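Local coordinates for exoribonuclease II, mitochondrial (Candida glabrata, PDB 6F3H), which degrades RNA from the 3' end as the exoribonuclease component of the mitochondrial RNA degradosome, mtEXO, at residues A[272-277]-A[321-326]. The protein carries 1 engineered substitution. Numbering follows the deposited sequence.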
loop_
_atom_site.group_PDB
_atom_site.type_symbol
_atom_site.label_atom_id
_atom_site.label_comp_id
_atom_site.label_asym_id
_atom_site.label_seq_id
_atom_site.Cartn_x
_atom_site.Cartn_y
_atom_site.Cartn_z
ATOM N N GLU A 272 16.995 -37.900 4.765
ATOM C CA GLU A 272 16.020 -37.304 5.667
ATOM C C GLU A 272 14.765 -36.867 4.939
ATOM O O GLU A 272 13.685 -36.858 5.526
ATOM C CB GLU A 272 16.655 -36.168 6.436
ATOM C CG GLU A 272 17.740 -36.732 7.298
ATOM C CD GLU A 272 17.155 -37.409 8.517
ATOM O OE1 GLU A 272 16.796 -36.689 9.467
ATOM O OE2 GLU A 272 17.009 -38.656 8.508
ATOM N N ILE A 273 14.889 -36.461 3.685
ATOM C CA ILE A 273 13.700 -36.326 2.858
ATOM C C ILE A 273 12.939 -37.637 2.852
ATOM O O ILE A 273 11.716 -37.675 3.024
ATOM C CB ILE A 273 14.104 -35.929 1.428
ATOM C CG1 ILE A 273 14.708 -34.534 1.389
ATOM C CG2 ILE A 273 12.917 -36.054 0.473
ATOM C CD1 ILE A 273 14.886 -34.008 -0.016
ATOM N N LYS A 274 13.663 -38.736 2.667
ATOM C CA LYS A 274 13.034 -40.038 2.523
ATOM C C LYS A 274 12.390 -40.481 3.827
ATOM O O LYS A 274 11.265 -40.985 3.828
ATOM C CB LYS A 274 14.078 -41.061 2.068
ATOM C CG LYS A 274 14.525 -40.904 0.638
ATOM C CD LYS A 274 15.792 -41.680 0.407
ATOM C CE LYS A 274 16.398 -41.392 -0.946
ATOM N NZ LYS A 274 17.810 -41.864 -0.939
ATOM N N ALA A 275 13.095 -40.298 4.941
ATOM C CA ALA A 275 12.547 -40.666 6.233
ATOM C C ALA A 275 11.271 -39.889 6.515
ATOM O O ALA A 275 10.280 -40.453 6.991
ATOM C CB ALA A 275 13.594 -40.410 7.313
ATOM N N PHE A 276 11.274 -38.597 6.194
ATOM C CA PHE A 276 10.105 -37.747 6.403
ATOM C C PHE A 276 8.929 -38.197 5.554
ATOM O O PHE A 276 7.812 -38.352 6.051
ATOM C CB PHE A 276 10.471 -36.304 6.085
ATOM C CG PHE A 276 9.314 -35.343 6.161
ATOM C CD1 PHE A 276 8.985 -34.723 7.369
ATOM C CD2 PHE A 276 8.575 -35.027 5.031
ATOM C CE1 PHE A 276 7.921 -33.841 7.454
ATOM C CE2 PHE A 276 7.524 -34.133 5.113
ATOM C CZ PHE A 276 7.198 -33.546 6.331
ATOM N N ALA A 277 9.140 -38.329 4.251
ATOM C CA ALA A 277 8.031 -38.714 3.396
ATOM C C ALA A 277 7.422 -40.032 3.843
ATOM O O ALA A 277 6.214 -40.243 3.702
ATOM C CB ALA A 277 8.507 -38.817 1.949
ATOM N N PHE A 321 7.656 -33.406 -2.143
ATOM C CA PHE A 321 6.351 -33.750 -2.672
ATOM C C PHE A 321 6.449 -34.975 -3.544
ATOM O O PHE A 321 5.567 -35.832 -3.524
ATOM C CB PHE A 321 5.782 -32.599 -3.483
ATOM C CG PHE A 321 5.285 -31.459 -2.653
ATOM C CD1 PHE A 321 4.797 -31.667 -1.395
ATOM C CD2 PHE A 321 5.258 -30.183 -3.163
ATOM C CE1 PHE A 321 4.327 -30.632 -0.652
ATOM C CE2 PHE A 321 4.783 -29.144 -2.413
ATOM C CZ PHE A 321 4.322 -29.377 -1.155
ATOM N N ARG A 322 7.540 -35.087 -4.298
ATOM C CA ARG A 322 7.704 -36.237 -5.174
ATOM C C ARG A 322 7.745 -37.520 -4.368
ATOM O O ARG A 322 7.352 -38.574 -4.857
ATOM C CB ARG A 322 8.971 -36.068 -6.023
ATOM C CG ARG A 322 9.016 -36.999 -7.209
ATOM C CD ARG A 322 10.312 -37.101 -8.037
ATOM N NE ARG A 322 11.566 -36.613 -7.471
ATOM C CZ ARG A 322 12.371 -37.351 -6.719
ATOM N NH1 ARG A 322 12.012 -38.591 -6.412
ATOM N NH2 ARG A 322 13.520 -36.851 -6.271
ATOM N N HIS A 323 8.173 -37.450 -3.125
ATOM C CA HIS A 323 8.233 -38.629 -2.288
ATOM C C HIS A 323 6.972 -38.884 -1.483
ATOM O O HIS A 323 6.985 -39.782 -0.641
ATOM C CB HIS A 323 9.421 -38.542 -1.353
ATOM C CG HIS A 323 10.720 -38.832 -2.021
ATOM N ND1 HIS A 323 11.408 -37.882 -2.742
ATOM C CD2 HIS A 323 11.432 -39.974 -2.130
ATOM C CE1 HIS A 323 12.510 -38.414 -3.233
ATOM N NE2 HIS A 323 12.544 -39.685 -2.879
ATOM N N ILE A 324 5.917 -38.088 -1.642
ATOM C CA ILE A 324 4.695 -38.251 -0.857
ATOM C C ILE A 324 3.544 -38.610 -1.784
ATOM O O ILE A 324 3.293 -37.901 -2.761
ATOM C CB ILE A 324 4.373 -36.985 -0.046
ATOM C CG1 ILE A 324 5.416 -36.779 1.041
ATOM C CG2 ILE A 324 3.024 -37.119 0.604
ATOM C CD1 ILE A 324 5.546 -35.392 1.455
ATOM N N ASP A 325 2.806 -39.667 -1.442
ATOM C CA ASP A 325 1.870 -40.267 -2.392
ATOM C C ASP A 325 0.840 -39.271 -2.879
ATOM O O ASP A 325 0.689 -39.049 -4.084
ATOM C CB ASP A 325 1.158 -41.449 -1.753
ATOM C CG ASP A 325 2.106 -42.523 -1.345
ATOM O OD1 ASP A 325 2.986 -42.236 -0.516
ATOM O OD2 ASP A 325 1.979 -43.650 -1.859
HETATM N N MSE A 326 0.098 -38.693 -1.958
HETATM C CA MSE A 326 -0.993 -37.823 -2.325
HETATM C C MSE A 326 -0.532 -36.681 -3.194
HETATM O O MSE A 326 -1.178 -36.320 -4.168
HETATM C CB MSE A 326 -1.625 -37.282 -1.076
HETATM C CG MSE A 326 -2.085 -38.375 -0.180
HETATM SE SE MSE A 326 -2.794 -37.509 1.370
HETATM C CE MSE A 326 -1.182 -37.556 2.465
#
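H323 and I324, the first residues past the C-terminal end of helix 311-322, lie against one side of helix 251-281, and A277 is the point about which both are arranged. The closest CA atoms are those of A277 and I324, 5.4 Å apart, so the two backbones come near each other here. The methyl of A277 points at the other segment: its CB lies 3.4 Å from CB of H323 and 3.8 Å from CG1 of I324. The bond from CA to CB of H323 also points across the contact, and with CG anti to the carbonyl carbon (chi1 -77°) the imidazole comes to lie by I273 and K274. There CG2 of I273, the branch anti to the backbone N, approaches ND1 of H323 obliquely to the ring at 4.0 Å, the two side chains crossing at about a right angle. CG of K274 lies 4.2 Å from NE2 of H323, also oblique, so the lysine meets the ring with its aliphatic part while its NZ hydrogen-bonds to the carbonyl of D269. ND1 hydrogen-bonds to the carbonyl of K319, one turn back, which should help fix the ring's rotation. On the other flank, CD1 of I324 reaches CE2 of F276 at 4.3 Å. No hydrogen bond joins the two segments; N281, further along helix 251-281, receives the backbone N of D325 at its OD1. This is van der Waals packing of a helix C-terminus and the loop after it against the flank of a neighbouring helix, in a mostly helical, strand-free run away from the magnesium site.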